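Local atomic coordinates of DnaD-like replication protein (Streptococcus mutans UA159, PDB entry 2ZC2), a protein that is a DnaD-like member of the DnaB/DnaD family, probably acting in DNA replication initiation, represented here by its zinc-binding helical domain. Residues Q27-D32 with D38-A43; R45-N50 with W55-A60. All blocks are in the same frame, centred on the assembly; numbering follows the deposited sequence.

Contact 1: residues Q27-D32 with D38-A43. With ZN (zinc ion), chain E.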
loop_
_atom_site.group_PDB
_atom_site.type_symbol
_atom_site.label_atom_id
_atom_site.label_comp_id
_atom_site.label_asym_id
_atom_site.label_seq_id
_atom_site.Cartn_x
_atom_site.Cartn_y
_atom_site.Cartn_z
ATOM N N GLN A 27 8.895 -1.722 2.922
ATOM C CA GLN A 27 9.841 -2.857 2.707
ATOM C C GLN A 27 9.385 -4.074 3.422
ATOM O O GLN A 27 9.351 -5.174 2.849
ATOM C CB GLN A 27 11.289 -2.528 3.121
ATOM C CG GLN A 27 12.010 -1.704 2.100
ATOM C CD GLN A 27 13.133 -0.860 2.666
ATOM O OE1 GLN A 27 13.618 0.081 2.002
ATOM N NE2 GLN A 27 13.556 -1.167 3.897
ATOM N N LYS A 28 9.010 -3.866 4.683
ATOM C CA LYS A 28 8.507 -4.937 5.536
ATOM C C LYS A 28 7.272 -5.635 4.997
ATOM O O LYS A 28 7.264 -6.865 4.876
ATOM C CB LYS A 28 8.313 -4.438 6.986
ATOM C CG LYS A 28 9.636 -4.541 7.798
ATOM C CD LYS A 28 9.985 -3.349 8.730
ATOM C CE LYS A 28 9.137 -3.294 9.995
ATOM N NZ LYS A 28 8.256 -4.495 10.309
ATOM N N THR A 29 6.237 -4.864 4.657
ATOM C CA THR A 29 4.997 -5.430 4.128
ATOM C C THR A 29 5.243 -6.248 2.861
ATOM O O THR A 29 4.639 -7.313 2.671
ATOM C CB THR A 29 3.899 -4.341 3.847
ATOM O OG1 THR A 29 4.228 -3.607 2.678
ATOM C CG2 THR A 29 3.771 -3.358 4.962
ATOM N N VAL A 30 6.104 -5.745 1.983
ATOM C CA VAL A 30 6.381 -6.384 0.672
ATOM C C VAL A 30 7.296 -7.626 0.805
ATOM O O VAL A 30 6.941 -8.726 0.372
ATOM C CB VAL A 30 6.931 -5.366 -0.339
ATOM C CG1 VAL A 30 7.590 -6.082 -1.543
ATOM C CG2 VAL A 30 5.790 -4.394 -0.841
ATOM N N SER A 31 8.444 -7.458 1.433
ATOM C CA SER A 31 9.338 -8.611 1.717
ATOM C C SER A 31 8.921 -9.453 2.905
ATOM O O SER A 31 8.578 -10.634 2.720
ATOM C CB SER A 31 10.777 -8.145 1.890
ATOM O OG SER A 31 10.980 -7.032 1.034
ATOM N N ASP A 32 8.939 -8.886 4.120
ATOM C CA ASP A 32 8.650 -9.695 5.323
ATOM C C ASP A 32 7.292 -10.381 5.272
ATOM O O ASP A 32 7.186 -11.605 5.445
ATOM C CB ASP A 32 8.785 -8.895 6.640
ATOM C CG ASP A 32 10.199 -8.387 6.894
ATOM O OD1 ASP A 32 11.025 -8.400 5.965
ATOM O OD2 ASP A 32 10.498 -7.949 8.031
ATOM N N ASP A 38 1.801 -4.940 -6.068
ATOM C CA ASP A 38 0.664 -4.438 -6.841
ATOM C C ASP A 38 -0.614 -4.442 -6.043
ATOM O O ASP A 38 -1.522 -3.724 -6.369
ATOM C CB ASP A 38 0.510 -5.132 -8.188
ATOM C CG ASP A 38 1.722 -4.897 -9.074
ATOM O OD1 ASP A 38 1.769 -3.836 -9.721
ATOM O OD2 ASP A 38 2.661 -5.739 -9.085
ATOM N N LEU A 39 -0.627 -5.234 -4.969
ATOM C CA LEU A 39 -1.675 -5.164 -3.983
ATOM C C LEU A 39 -1.565 -3.889 -3.127
ATOM O O LEU A 39 -2.598 -3.230 -2.834
ATOM C CB LEU A 39 -1.662 -6.395 -3.085
ATOM C CG LEU A 39 -2.839 -6.377 -2.080
ATOM C CD1 LEU A 39 -4.170 -6.614 -2.849
ATOM C CD2 LEU A 39 -2.699 -7.353 -0.914
ATOM N N VAL A 40 -0.336 -3.564 -2.723
ATOM C CA VAL A 40 -0.045 -2.284 -2.070
ATOM C C VAL A 40 -0.502 -1.088 -2.927
ATOM O O VAL A 40 -1.192 -0.169 -2.455
ATOM C CB VAL A 40 1.432 -2.167 -1.621
ATOM C CG1 VAL A 40 1.688 -0.840 -0.892
ATOM C CG2 VAL A 40 1.816 -3.313 -0.656
ATOM N N ARG A 41 -0.090 -1.101 -4.194
ATOM C CA ARG A 41 -0.485 -0.094 -5.126
ATOM C C ARG A 41 -2.026 -0.029 -5.276
ATOM O O ARG A 41 -2.594 1.089 -5.383
ATOM C CB ARG A 41 0.206 -0.367 -6.487
ATOM C CG ARG A 41 -0.323 0.440 -7.700
ATOM C CD ARG A 41 0.577 0.175 -8.969
ATOM N NE ARG A 41 1.961 0.649 -8.764
ATOM C CZ ARG A 41 3.043 -0.112 -8.595
ATOM N NH1 ARG A 41 2.972 -1.446 -8.579
ATOM N NH2 ARG A 41 4.218 0.482 -8.449
ATOM N N SER A 42 -2.712 -1.169 -5.277
ATOM C CA SER A 42 -4.172 -1.047 -5.360
ATOM C C SER A 42 -4.865 -0.550 -4.075
ATOM O O SER A 42 -5.948 0.025 -4.157
ATOM C CB SER A 42 -4.810 -2.288 -5.863
ATOM O OG SER A 42 -4.714 -3.250 -4.899
ATOM N N ALA A 43 -4.191 -0.672 -2.923
ATOM C CA ALA A 43 -4.672 0.001 -1.688
ATOM C C ALA A 43 -4.503 1.492 -1.821
ATOM O O ALA A 43 -5.393 2.261 -1.441
ATOM C CB ALA A 43 -3.995 -0.559 -0.479
HETATM ZN ZN ZN E . 3.554 -3.644 -10.862
#

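Contact 2: residues R45-N50 with W55-A60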
loop_
_atom_site.group_PDB
_atom_site.type_symbol
_atom_site.label_atom_id
_atom_site.label_comp_id
_atom_site.label_asym_id
_atom_site.label_seq_id
_atom_site.Cartn_x
_atom_site.Cartn_y
_atom_site.Cartn_z
ATOM N N ARG A 45 -4.388 3.108 -4.762
ATOM C CA ARG A 45 -5.438 3.445 -5.741
ATOM C C ARG A 45 -6.757 3.688 -5.063
ATOM O O ARG A 45 -7.425 4.653 -5.357
ATOM C CB ARG A 45 -5.638 2.318 -6.777
ATOM C CG ARG A 45 -6.629 2.720 -7.952
ATOM C CD ARG A 45 -6.710 1.638 -9.060
ATOM N NE ARG A 45 -7.795 0.726 -8.710
ATOM C CZ ARG A 45 -8.838 0.408 -9.488
ATOM N NH1 ARG A 45 -8.957 0.880 -10.739
ATOM N NH2 ARG A 45 -9.759 -0.430 -9.013
ATOM N N GLU A 46 -7.168 2.743 -4.222
ATOM C CA GLU A 46 -8.474 2.812 -3.549
ATOM C C GLU A 46 -8.562 4.038 -2.594
ATOM O O GLU A 46 -9.573 4.742 -2.525
ATOM C CB GLU A 46 -8.746 1.495 -2.841
ATOM C CG GLU A 46 -10.027 1.480 -2.118
ATOM C CD GLU A 46 -11.184 1.766 -3.068
ATOM O OE1 GLU A 46 -11.274 1.087 -4.147
ATOM O OE2 GLU A 46 -11.970 2.698 -2.716
ATOM N N ALA A 47 -7.459 4.351 -1.919
ATOM C CA ALA A 47 -7.430 5.531 -1.061
ATOM C C ALA A 47 -7.608 6.814 -1.954
ATOM O O ALA A 47 -8.332 7.733 -1.635
ATOM C CB ALA A 47 -6.082 5.600 -0.338
ATOM N N VAL A 48 -6.873 6.883 -3.040
ATOM C CA VAL A 48 -7.064 7.948 -4.009
ATOM C C VAL A 48 -8.535 8.056 -4.459
ATOM O O VAL A 48 -9.065 9.160 -4.535
ATOM C CB VAL A 48 -6.130 7.784 -5.231
ATOM C CG1 VAL A 48 -6.413 8.872 -6.315
ATOM C CG2 VAL A 48 -4.647 7.876 -4.822
ATOM N N PHE A 49 -9.137 6.931 -4.843
ATOM C CA PHE A 49 -10.499 6.932 -5.433
ATOM C C PHE A 49 -11.492 7.399 -4.385
ATOM O O PHE A 49 -12.608 7.880 -4.713
ATOM C CB PHE A 49 -10.905 5.531 -5.926
ATOM C CG PHE A 49 -10.319 5.144 -7.276
ATOM C CD1 PHE A 49 -9.407 5.958 -7.923
ATOM C CD2 PHE A 49 -10.673 3.943 -7.858
ATOM C CE1 PHE A 49 -8.858 5.591 -9.159
ATOM C CE2 PHE A 49 -10.150 3.598 -9.090
ATOM C CZ PHE A 49 -9.222 4.432 -9.722
ATOM N N ASN A 50 -11.122 7.221 -3.113
ATOM C CA ASN A 50 -11.980 7.673 -2.002
ATOM C C ASN A 50 -11.739 9.110 -1.564
ATOM O O ASN A 50 -12.487 9.641 -0.787
ATOM C CB ASN A 50 -11.842 6.721 -0.821
ATOM C CG ASN A 50 -12.893 5.640 -0.849
ATOM O OD1 ASN A 50 -14.035 5.877 -1.328
ATOM N ND2 ASN A 50 -12.553 4.457 -0.347
ATOM N N TRP A 55 -1.407 8.187 4.727
ATOM C CA TRP A 55 -0.715 6.922 5.065
ATOM C C TRP A 55 -1.562 5.908 5.779
ATOM O O TRP A 55 -1.635 4.767 5.374
ATOM C CB TRP A 55 0.548 7.191 5.926
ATOM C CG TRP A 55 1.279 5.891 6.303
ATOM C CD1 TRP A 55 1.181 5.191 7.479
ATOM C CD2 TRP A 55 2.193 5.162 5.478
ATOM N NE1 TRP A 55 2.007 4.107 7.446
ATOM C CE2 TRP A 55 2.632 4.065 6.213
ATOM C CE3 TRP A 55 2.695 5.355 4.178
ATOM C CZ2 TRP A 55 3.549 3.120 5.686
ATOM C CZ3 TRP A 55 3.620 4.425 3.648
ATOM C CH2 TRP A 55 4.053 3.337 4.412
ATOM N N ASN A 56 -2.152 6.309 6.912
ATOM C CA ASN A 56 -2.935 5.405 7.787
ATOM C C ASN A 56 -4.131 4.788 7.102
ATOM O O ASN A 56 -4.431 3.597 7.279
ATOM C CB ASN A 56 -3.429 6.155 9.051
ATOM C CG ASN A 56 -2.252 6.624 9.948
ATOM O OD1 ASN A 56 -1.101 6.372 9.653
ATOM N ND2 ASN A 56 -2.568 7.276 11.053
ATOM N N TYR A 57 -4.841 5.601 6.335
ATOM C CA TYR A 57 -5.971 5.066 5.542
ATOM C C TYR A 57 -5.572 3.971 4.562
ATOM O O TYR A 57 -6.218 2.914 4.474
ATOM C CB TYR A 57 -6.732 6.218 4.838
ATOM C CG TYR A 57 -8.068 5.831 4.214
ATOM C CD1 TYR A 57 -9.277 5.985 4.903
ATOM C CD2 TYR A 57 -8.129 5.350 2.906
ATOM C CE1 TYR A 57 -10.522 5.626 4.265
ATOM C CE2 TYR A 57 -9.330 4.997 2.298
ATOM C CZ TYR A 57 -10.516 5.119 2.964
ATOM O OH TYR A 57 -11.694 4.812 2.299
ATOM N N ILE A 58 -4.506 4.192 3.816
ATOM C CA ILE A 58 -3.944 3.145 2.933
ATOM C C ILE A 58 -3.580 1.881 3.701
ATOM O O ILE A 58 -3.948 0.780 3.352
ATOM C CB ILE A 58 -2.665 3.731 2.209
ATOM C CG1 ILE A 58 -3.074 4.905 1.319
ATOM C CG2 ILE A 58 -1.947 2.611 1.361
ATOM C CD1 ILE A 58 -1.938 5.896 0.945
ATOM N N GLN A 59 -2.867 2.036 4.803
ATOM C CA GLN A 59 -2.578 0.863 5.663
ATOM C C GLN A 59 -3.807 0.155 6.201
ATOM O O GLN A 59 -3.768 -1.021 6.298
ATOM C CB GLN A 59 -1.652 1.205 6.858
ATOM C CG GLN A 59 -0.346 1.777 6.390
ATOM C CD GLN A 59 0.419 0.760 5.501
ATOM O OE1 GLN A 59 0.913 1.104 4.446
ATOM N NE2 GLN A 59 0.508 -0.496 5.956
ATOM N N ALA A 60 -4.857 0.881 6.599
ATOM C CA ALA A 60 -6.123 0.232 7.018
ATOM C C ALA A 60 -6.757 -0.626 5.882
ATOM O O ALA A 60 -7.243 -1.764 6.097
ATOM C CB ALA A 60 -7.103 1.301 7.555
#

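Contact 1: residues Q27-D32 with D38-A43
Val30 and Val40 are the nearest pair of the two helical segments, with their CA atoms 8.1 Å apart, so the backbones stand well clear of each other. The gap is bridged by few atoms. Val40 points toward the segment 27-32 and brings its CG2 methyl to the contact. That methyl lies 4.1 Å from Val30 CG2, and the two valine side chains meet at about a right angle. Thr29 adds its hydroxyl, with OG1 4.1 Å from Val40 CG2. This approach to a methyl is plain packing; the polar partner of OG1 is the carbonyl oxygen of Leu26 in its own helix. OG1 sits between the backbone N and the carbonyl carbon (chi1 74°), which suits that bond.

Asp38 lies at the start of the second segment and holds a zinc ion, with OD1 2.1 Å from the metal. The same OD1 is 2.9 Å from Arg41 NH1, a salt bridge whose hydrogen bond is weak. Arg41 has a second carboxylate partner: its NE is hydrogen-bonded to Asp9.

The contact joins helix 20-32 to helix 37-50. Val40 also packs on Leu6 and Phe10 of helix 5-14, while Leu39 and Ala43 turn to Trp65 of helix 55-67.

Contact 2: residues R45-N50 with W55-A60
Tyr57 reaches from helix 55-67 along helix 37-50, meeting Ala47 first and Asn50 last. The two segment axes approach to 9.3 Å, with 122° between their N-to-C directions. The CB of Tyr57 points toward the segment 45-50. CG is anti to the backbone N (chi1 -169°), which extends the ring across the gap between the helices. The first ring atom to touch is CD2, 3.8 Å from Ala47 CB. The next, CE2, lies 3.9 Å from Ala47 CA. The Ala47 methyl lies at the edge of the ring, near its plane. Further out, CZ comes near the side-chain nitrogen of Asn50. At the tip, Tyr57 OH is 2.8 Å from Asn50 ND2. The Asn50 amide stands almost upright to the ring, with 89° between the two planes.

Ile58 meets the same alanine. Its CG1 is 3.5 Å from Ala47 CB, so this one methyl touches both Tyr57 and Ile58. The small side chain lets the backbones come close, and the CA atoms of Ala47 and Ile58 are 5.8 Å apart. Ile58 also packs on Phe10 of helix 5-14, which ties the pair to the core. Tyr57 touches Lys52 in the loop between the two helices.

The chemistry is divided along the ring. The inner edge of the ring meets buried Ala47, whose methyl also packs on Ile58. The polar atoms gather at the phenol end, beside exposed Asn50. The contact thus joins two successive helices linked by a short loop, apolar within and polar at its outer end.

How the contacts relate
Contact 1 closes before contact 2 opens along the chain, and helix 37-50 takes part in both. Val40 in its first half meets helix 20-32, while helix 55-67 lies along both halves. The two centres are about 13 Å apart, and the contacts touch where Ala43 CB lies 4.1 Å from Ile58 O. Helix 5-14 meets both, since Phe10 packs on Val40 and on Ile58. The zinc bound by Asp38 belongs to contact 1, while contact 2 is packing away from the metal: the side chain of Ile58 is about 12 Å from a bound zinc ion. Through the shared helix, the contacts join three successive helices of one small helical domain in the DnaB/DnaD family.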